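Local coordinates for cytolethal distending toxin subunit A (Haemophilus ducreyi, PDB 1SR4), which is a lectin-type subunit of a heterotrimeric bacterial genotoxin and, together with CdtC, probably forms the heterodimer required for delivery of CdtB, at residues 68-72 against 83-87; 119-123 against 137-142; 122-126 against 156-161. All blocks are in the same frame, centred on the assembly; numbering follows the deposited sequence.

Interaction 1 (68-72 against 83-87)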
loop_
_atom_site.group_PDB
_atom_site.type_symbol
_atom_site.label_atom_id
_atom_site.label_comp_id
_atom_site.label_asym_id
_atom_site.label_seq_id
_atom_site.Cartn_x
_atom_site.Cartn_y
_atom_site.Cartn_z
ATOM N N GLY A 68 -18.930 -3.777 -7.659
ATOM C CA GLY A 68 -17.992 -4.561 -8.456
ATOM C C GLY A 68 -17.777 -4.061 -9.877
ATOM O O GLY A 68 -16.933 -4.599 -10.611
ATOM N N ALA A 69 -18.531 -3.037 -10.276
ATOM C CA ALA A 69 -18.424 -2.498 -11.624
ATOM C C ALA A 69 -17.108 -1.748 -11.759
ATOM O O ALA A 69 -16.713 -1.004 -10.858
ATOM C CB ALA A 69 -19.621 -1.577 -11.927
ATOM N N LEU A 70 -16.444 -1.938 -12.896
ATOM C CA LEU A 70 -15.135 -1.333 -13.159
ATOM C C LEU A 70 -15.233 -0.152 -14.143
ATOM O O LEU A 70 -15.890 -0.261 -15.179
ATOM C CB LEU A 70 -14.213 -2.412 -13.744
ATOM C CG LEU A 70 -14.237 -3.779 -13.042
ATOM C CD1 LEU A 70 -13.559 -4.845 -13.938
ATOM C CD2 LEU A 70 -13.551 -3.670 -11.700
ATOM N N LEU A 71 -14.606 0.980 -13.811
ATOM C CA LEU A 71 -14.630 2.125 -14.713
ATOM C C LEU A 71 -13.992 1.645 -16.019
ATOM O O LEU A 71 -12.876 1.123 -16.018
ATOM C CB LEU A 71 -13.804 3.279 -14.159
ATOM C CG LEU A 71 -13.877 4.513 -15.080
ATOM C CD1 LEU A 71 -15.312 5.130 -15.052
ATOM C CD2 LEU A 71 -12.850 5.546 -14.629
ATOM N N THR A 72 -14.684 1.837 -17.135
ATOM C CA THR A 72 -14.144 1.356 -18.397
ATOM C C THR A 72 -14.570 2.131 -19.639
ATOM O O THR A 72 -15.601 2.813 -19.663
ATOM C CB THR A 72 -14.570 -0.109 -18.608
ATOM O OG1 THR A 72 -14.014 -0.612 -19.818
ATOM C CG2 THR A 72 -16.089 -0.210 -18.678
ATOM N N TRP A 83 -18.062 4.237 -18.747
ATOM C CA TRP A 83 -19.136 3.610 -17.993
ATOM C C TRP A 83 -18.467 2.695 -16.966
ATOM O O TRP A 83 -17.246 2.681 -16.852
ATOM C CB TRP A 83 -19.989 2.743 -18.934
ATOM C CG TRP A 83 -20.669 3.548 -20.000
ATOM C CD1 TRP A 83 -20.140 3.969 -21.184
ATOM C CD2 TRP A 83 -21.982 4.116 -19.920
ATOM N NE1 TRP A 83 -21.047 4.774 -21.848
ATOM C CE2 TRP A 83 -22.182 4.878 -21.090
ATOM C CE3 TRP A 83 -23.008 4.053 -18.965
ATOM C CZ2 TRP A 83 -23.375 5.584 -21.335
ATOM C CZ3 TRP A 83 -24.196 4.754 -19.207
ATOM C CH2 TRP A 83 -24.364 5.509 -20.381
ATOM N N ALA A 84 -19.263 1.946 -16.217
ATOM C CA ALA A 84 -18.707 0.995 -15.267
ATOM C C ALA A 84 -19.458 -0.339 -15.408
ATOM O O ALA A 84 -20.671 -0.416 -15.174
ATOM C CB ALA A 84 -18.816 1.518 -13.862
ATOM N N TYR A 85 -18.717 -1.369 -15.817
ATOM C CA TYR A 85 -19.238 -2.722 -16.000
ATOM C C TYR A 85 -18.437 -3.681 -15.144
ATOM O O TYR A 85 -17.217 -3.546 -15.042
ATOM C CB TYR A 85 -19.027 -3.220 -17.441
ATOM C CG TYR A 85 -19.955 -2.708 -18.514
ATOM C CD1 TYR A 85 -20.903 -3.557 -19.100
ATOM C CD2 TYR A 85 -19.824 -1.412 -19.019
ATOM C CE1 TYR A 85 -21.686 -3.127 -20.173
ATOM C CE2 TYR A 85 -20.599 -0.976 -20.079
ATOM C CZ TYR A 85 -21.523 -1.837 -20.653
ATOM O OH TYR A 85 -22.259 -1.402 -21.722
ATOM N N PRO A 86 -19.105 -4.641 -14.494
ATOM C CA PRO A 86 -18.320 -5.581 -13.699
ATOM C C PRO A 86 -17.645 -6.535 -14.699
ATOM O O PRO A 86 -18.096 -6.694 -15.843
ATOM C CB PRO A 86 -19.376 -6.295 -12.854
ATOM C CG PRO A 86 -20.600 -6.261 -13.734
ATOM C CD PRO A 86 -20.555 -4.845 -14.287
ATOM N N ASN A 87 -16.561 -7.167 -14.276
ATOM C CA ASN A 87 -15.869 -8.114 -15.142
ATOM C C ASN A 87 -16.835 -9.181 -15.700
ATOM O O ASN A 87 -16.789 -9.537 -16.887
ATOM C CB ASN A 87 -14.775 -8.851 -14.364
ATOM C CG ASN A 87 -14.244 -10.059 -15.139
ATOM O OD1 ASN A 87 -13.576 -9.890 -16.159
ATOM N ND2 ASN A 87 -14.562 -11.280 -14.676
HETATM O O HOH W 1 -15.743 -6.880 -11.593
#
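Trp-83, near the start of the returning strand of this antiparallel hairpin of the ricin-type beta-trefoil, forms a hydrogen-bonded pair with Thr-72: its N donates to Thr-72 O at 3.0 Å, and Thr-72 N donates to Trp-83 O at 2.7 Å. Its indole leads away from the partner strand and meets Tyr-173 edge-to-face. Ala-84 follows in the non-hydrogen-bonded pair with Leu-71, where the CA atoms close to 4.3 Å; Ala-84 CA lies 3.1 Å from Leu-70 O in a CA-H...O contact, and its CB meets Ala-69 CB at 3.7 Å. Leu-71 and Ala-84 share one face, covered by Val-176. On the other face come Trp-83, Thr-72, Leu-70 and Tyr-85. Tyr-85 makes the second hydrogen-bonded pair: Leu-70 N donates to Tyr-85 O at 2.8 Å, and Tyr-85 N to Leu-70 O at 3.1 Å with a more bent angle of 143°. Its ring takes Thr-72 CG2 at 3.9 Å from Tyr-85 CD2 and also meets Trp-74, Phe-93 and Tyr-173. Pro-86 has no N-H to give; it packs its CD 4.1 Å from Ala-69 CB and sets its CA 3.5 Å from Gly-68 O. At Asn-87 a water takes over, donating to Gly-68 O and accepting from Asn-87 N, both at 2.8 Å. The Asn-87 side chain leads away, OD1 bonded to Arg-97 and ND2 to Leu-26 O of the CdtC chain. Main-chain bonds carry the pairing and small side chains pack across it. The hairpin holds region 74-85, inferred to bind target cells; of its last three residues, Trp-83 is partly exposed and Tyr-85 packed inside.

Interaction 2 (119-123 against 137-142)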
loop_
_atom_site.group_PDB
_atom_site.type_symbol
_atom_site.label_atom_id
_atom_site.label_comp_id
_atom_site.label_asym_id
_atom_site.label_seq_id
_atom_site.Cartn_x
_atom_site.Cartn_y
_atom_site.Cartn_z
ATOM N N THR A 119 -5.214 6.175 -24.053
ATOM C CA THR A 119 -5.877 7.464 -23.841
ATOM C C THR A 119 -6.033 7.718 -22.335
ATOM O O THR A 119 -5.810 6.820 -21.510
ATOM C CB THR A 119 -7.270 7.519 -24.537
ATOM O OG1 THR A 119 -8.034 6.356 -24.201
ATOM C CG2 THR A 119 -7.105 7.565 -26.057
ATOM N N CYS A 120 -6.417 8.937 -21.976
ATOM C CA CYS A 120 -6.566 9.317 -20.570
ATOM C C CYS A 120 -7.989 9.625 -20.149
ATOM O O CYS A 120 -8.784 10.145 -20.953
ATOM C CB CYS A 120 -5.696 10.544 -20.275
ATOM S SG CYS A 120 -3.954 10.116 -20.006
ATOM N N VAL A 121 -8.297 9.313 -18.886
ATOM C CA VAL A 121 -9.616 9.586 -18.326
ATOM C C VAL A 121 -9.680 11.101 -18.275
ATOM O O VAL A 121 -8.702 11.746 -17.883
ATOM C CB VAL A 121 -9.773 9.031 -16.881
ATOM C CG1 VAL A 121 -11.006 9.643 -16.225
ATOM C CG2 VAL A 121 -9.898 7.472 -16.907
ATOM N N GLU A 122 -10.819 11.671 -18.662
ATOM C CA GLU A 122 -10.970 13.132 -18.671
ATOM C C GLU A 122 -12.370 13.583 -18.227
ATOM O O GLU A 122 -13.378 13.064 -18.713
ATOM C CB GLU A 122 -10.702 13.662 -20.084
ATOM C CG GLU A 122 -10.635 15.184 -20.154
ATOM C CD GLU A 122 -10.251 15.704 -21.524
ATOM O OE1 GLU A 122 -9.350 15.117 -22.173
ATOM O OE2 GLU A 122 -10.848 16.725 -21.945
ATOM N N ALA A 123 -12.435 14.537 -17.300
ATOM C CA ALA A 123 -13.719 15.048 -16.844
ATOM C C ALA A 123 -14.272 15.898 -17.983
ATOM O O ALA A 123 -13.567 16.763 -18.523
ATOM C CB ALA A 123 -13.542 15.912 -15.593
ATOM N N LYS A 137 -3.487 19.206 -19.393
ATOM C CA LYS A 137 -4.942 19.288 -19.306
ATOM C C LYS A 137 -5.395 18.997 -17.873
ATOM O O LYS A 137 -5.366 17.843 -17.421
ATOM C CB LYS A 137 -5.599 18.290 -20.270
ATOM C CG LYS A 137 -5.434 18.609 -21.760
ATOM C CD LYS A 137 -6.044 17.498 -22.622
ATOM C CE LYS A 137 -5.651 17.625 -24.111
ATOM N NZ LYS A 137 -5.998 16.399 -24.910
ATOM N N LEU A 138 -5.814 20.041 -17.161
ATOM C CA LEU A 138 -6.272 19.886 -15.786
ATOM C C LEU A 138 -7.449 18.907 -15.691
ATOM O O LEU A 138 -7.591 18.196 -14.693
ATOM C CB LEU A 138 -6.682 21.249 -15.213
ATOM C CG LEU A 138 -6.779 21.341 -13.688
ATOM C CD1 LEU A 138 -5.399 21.047 -13.082
ATOM C CD2 LEU A 138 -7.260 22.737 -13.265
ATOM N N ALA A 139 -8.290 18.868 -16.725
ATOM C CA ALA A 139 -9.448 17.960 -16.728
ATOM C C ALA A 139 -9.061 16.474 -16.666
ATOM O O ALA A 139 -9.910 15.617 -16.406
ATOM C CB ALA A 139 -10.334 18.216 -17.961
ATOM N N GLN A 140 -7.796 16.163 -16.925
ATOM C CA GLN A 140 -7.341 14.774 -16.850
ATOM C C GLN A 140 -6.649 14.483 -15.509
ATOM O O GLN A 140 -6.114 13.385 -15.299
ATOM C CB GLN A 140 -6.391 14.456 -18.010
ATOM C CG GLN A 140 -7.095 14.444 -19.366
ATOM C CD GLN A 140 -6.170 14.121 -20.515
ATOM O OE1 GLN A 140 -4.967 13.902 -20.334
ATOM N NE2 GLN A 140 -6.728 14.079 -21.709
ATOM N N GLU A 141 -6.682 15.457 -14.600
ATOM C CA GLU A 141 -6.074 15.298 -13.286
ATOM C C GLU A 141 -7.148 15.111 -12.233
ATOM O O GLU A 141 -8.164 15.812 -12.239
ATOM C CB GLU A 141 -5.217 16.516 -12.939
ATOM C CG GLU A 141 -3.923 16.632 -13.747
ATOM C CD GLU A 141 -2.936 17.592 -13.099
ATOM O OE1 GLU A 141 -2.162 17.165 -12.220
ATOM O OE2 GLU A 141 -2.956 18.787 -13.452
ATOM N N PHE A 142 -6.919 14.162 -11.327
ATOM C CA PHE A 142 -7.875 13.847 -10.277
ATOM C C PHE A 142 -7.227 13.761 -8.899
ATOM O O PHE A 142 -6.078 13.345 -8.754
ATOM C CB PHE A 142 -8.568 12.506 -10.582
ATOM C CG PHE A 142 -9.373 12.512 -11.854
ATOM C CD1 PHE A 142 -10.733 12.815 -11.831
ATOM C CD2 PHE A 142 -8.765 12.265 -13.076
ATOM C CE1 PHE A 142 -11.476 12.872 -13.005
ATOM C CE2 PHE A 142 -9.502 12.324 -14.259
ATOM C CZ PHE A 142 -10.869 12.631 -14.218
HETATM O O HOH W 2 -6.622 11.009 -16.307
HETATM O O HOH W 3 -8.738 16.556 -24.392
#
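Cys-120, where strand 120-124 enters the contact, points its CB at Gln-140 OE1, 3.4 Å away, and is tied by its disulfide to Cys-133. Val-121 uses both side chain and backbone: its CG1 packs 3.6 Å from Phe-142 CZ, while its carbonyl O receives a CA-H...O contact from Gln-140 CA at 3.5 Å. A water bridges the two segments here, donating to Val-121 O at 2.7 Å and to Gln-140 O at 2.6 Å. Glu-122 extends over the 3-10 turn 138-140, its CG 3.8 Å from Ala-139 CB, and its OE1 accepts a hydrogen bond from Gln-140 NE2 at 2.9 Å. Lys-137 NZ, bonded to Ile-132 O, stays 4.5 Å from Glu-122 OE1, too far for a salt bridge; a second water links them. Ala-123 N donates to Ala-139 O at 2.9 Å, nearly straight at 173°, and Ala-123 CB lies 4.4 Å from Phe-142 CZ. This is how the trefoil seats the loop between strands 127-131 and 142-146 against an earlier strand: one main-chain bond, one side-chain bond and two bridging waters join the turn to the strand, beside an apolar patch at Phe-142.

Interaction 3 (122-126 against 156-161)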
loop_
_atom_site.group_PDB
_atom_site.type_symbol
_atom_site.label_atom_id
_atom_site.label_comp_id
_atom_site.label_asym_id
_atom_site.label_seq_id
_atom_site.Cartn_x
_atom_site.Cartn_y
_atom_site.Cartn_z
ATOM N N GLU A 122 -10.819 11.671 -18.662
ATOM C CA GLU A 122 -10.970 13.132 -18.671
ATOM C C GLU A 122 -12.370 13.583 -18.227
ATOM O O GLU A 122 -13.378 13.064 -18.713
ATOM C CB GLU A 122 -10.702 13.662 -20.084
ATOM C CG GLU A 122 -10.635 15.184 -20.154
ATOM C CD GLU A 122 -10.251 15.704 -21.524
ATOM O OE1 GLU A 122 -9.350 15.117 -22.173
ATOM O OE2 GLU A 122 -10.848 16.725 -21.945
ATOM N N ALA A 123 -12.435 14.537 -17.300
ATOM C CA ALA A 123 -13.719 15.048 -16.844
ATOM C C ALA A 123 -14.272 15.898 -17.983
ATOM O O ALA A 123 -13.567 16.763 -18.523
ATOM C CB ALA A 123 -13.542 15.912 -15.593
ATOM N N TYR A 124 -15.529 15.655 -18.340
ATOM C CA TYR A 124 -16.185 16.393 -19.420
ATOM C C TYR A 124 -17.692 16.454 -19.171
ATOM O O TYR A 124 -18.334 15.417 -18.939
ATOM C CB TYR A 124 -15.917 15.722 -20.766
ATOM C CG TYR A 124 -16.748 16.329 -21.870
ATOM C CD1 TYR A 124 -16.395 17.554 -22.435
ATOM C CD2 TYR A 124 -17.946 15.738 -22.265
ATOM C CE1 TYR A 124 -17.222 18.182 -23.360
ATOM C CE2 TYR A 124 -18.782 16.347 -23.186
ATOM C CZ TYR A 124 -18.416 17.575 -23.729
ATOM O OH TYR A 124 -19.248 18.209 -24.621
ATOM N N GLY A 125 -18.261 17.662 -19.217
ATOM C CA GLY A 125 -19.686 17.807 -18.975
ATOM C C GLY A 125 -20.038 17.187 -17.629
ATOM O O GLY A 125 -19.381 17.481 -16.626
ATOM N N ASN A 126 -21.070 16.344 -17.591
ATOM C CA ASN A 126 -21.472 15.694 -16.346
ATOM C C ASN A 126 -20.970 14.259 -16.217
ATOM O O ASN A 126 -21.613 13.448 -15.560
ATOM C CB ASN A 126 -22.993 15.671 -16.202
ATOM C CG ASN A 126 -23.594 17.059 -16.115
ATOM O OD1 ASN A 126 -22.972 17.986 -15.605
ATOM N ND2 ASN A 126 -24.814 17.202 -16.609
ATOM N N SER A 156 -12.689 15.333 -9.581
ATOM C CA SER A 156 -12.182 16.012 -10.766
ATOM C C SER A 156 -11.609 17.340 -10.271
ATOM O O SER A 156 -12.301 18.117 -9.600
ATOM C CB SER A 156 -13.314 16.294 -11.759
ATOM O OG SER A 156 -12.898 17.264 -12.718
ATOM N N VAL A 157 -10.352 17.611 -10.582
ATOM C CA VAL A 157 -9.767 18.869 -10.139
ATOM C C VAL A 157 -10.295 20.042 -10.969
ATOM O O VAL A 157 -10.551 21.124 -10.437
ATOM C CB VAL A 157 -8.236 18.832 -10.223
ATOM C CG1 VAL A 157 -7.665 20.212 -9.901
ATOM C CG2 VAL A 157 -7.693 17.782 -9.241
ATOM N N SER A 158 -10.482 19.830 -12.268
ATOM C CA SER A 158 -10.976 20.913 -13.111
ATOM C C SER A 158 -12.413 21.274 -12.759
ATOM O O SER A 158 -12.788 22.443 -12.790
ATOM C CB SER A 158 -10.900 20.526 -14.592
ATOM O OG SER A 158 -11.792 19.468 -14.842
ATOM N N GLN A 159 -13.224 20.283 -12.407
ATOM C CA GLN A 159 -14.620 20.565 -12.070
ATOM C C GLN A 159 -14.912 20.752 -10.596
ATOM O O GLN A 159 -15.865 21.432 -10.233
ATOM C CB GLN A 159 -15.544 19.463 -12.606
ATOM C CG GLN A 159 -15.655 19.464 -14.116
ATOM C CD GLN A 159 -16.885 18.727 -14.603
ATOM O OE1 GLN A 159 -17.840 18.539 -13.852
ATOM N NE2 GLN A 159 -16.877 18.324 -15.874
ATOM N N GLY A 160 -14.105 20.146 -9.741
ATOM C CA GLY A 160 -14.368 20.258 -8.323
ATOM C C GLY A 160 -15.536 19.355 -7.973
ATOM O O GLY A 160 -16.193 19.561 -6.955
ATOM N N ARG A 161 -15.808 18.356 -8.820
ATOM C CA ARG A 161 -16.921 17.433 -8.585
ATOM C C ARG A 161 -16.401 15.991 -8.514
ATOM O O ARG A 161 -15.345 15.686 -9.050
ATOM C CB ARG A 161 -17.965 17.570 -9.697
ATOM C CG ARG A 161 -18.653 18.943 -9.725
ATOM C CD ARG A 161 -19.983 18.895 -10.483
ATOM N NE ARG A 161 -19.830 18.643 -11.918
ATOM C CZ ARG A 161 -20.859 18.449 -12.743
ATOM N NH1 ARG A 161 -22.095 18.477 -12.270
ATOM N NH2 ARG A 161 -20.664 18.232 -14.032
HETATM O O HOH W 4 -14.333 19.210 -17.287
#
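A turn-to-turn contact within the ricin-type beta-trefoil joins the tight connection after strand 120-124 to the turn leading from strand 152-156 to strand 162-165. An ST motif shapes the second turn: Ser-156 OG accepts from Gln-159 N at 3.1 Å, and the backbone closes with Gly-160 N to Ser-156 O at 2.7 Å. Ala-123 CB sits against this turn, 3.2 Å from Ser-156 OG and 4.0 Å from Ser-158 OG. Further out, Gln-159 NE2 donates to Gly-125 O at 2.7 Å, and a water accepts from the same NE2 at 3.0 Å and donates weakly to Ala-123 O. The positive phi of Gly-125, 55°, suits glycine at this bend in the chain. Leu-178 of strand 176-179 packs against Ala-123, Gln-159 and Arg-161. Gln-159 OE1 accepts from Arg-161 NE and Arg-161 NH2, each at 2.8 Å, which orients the guanidinium. Arg-161 NH2 also donates to Asn-126 OD1 at 2.8 Å, almost straight at 173°.

In the fold
From the N terminus, interaction 1 comes first, closing the hairpin of strands 69-73 and 82-86 before either of the others begins. Interactions 2 and 3 both start from strand 120-124, sharing Glu-122 and Ala-123, and reach successively further on: interaction 2 closes the loop that runs through strand 127-131 to 137-142, interaction 3 a longer loop to 156-161 that contains most of it. Their centres are about 8 Å apart, and the later segments themselves touch, Phe-142 packing on Ser-156 and Ala-139 on Ser-158. Interaction 1 lies about 18 Å, centre to centre, from interaction 2, yet Leu-71 CD2 reaches Val-121 CG2 at 4.2 Å, joining the early hairpin to strand 120-124 within the trefoil.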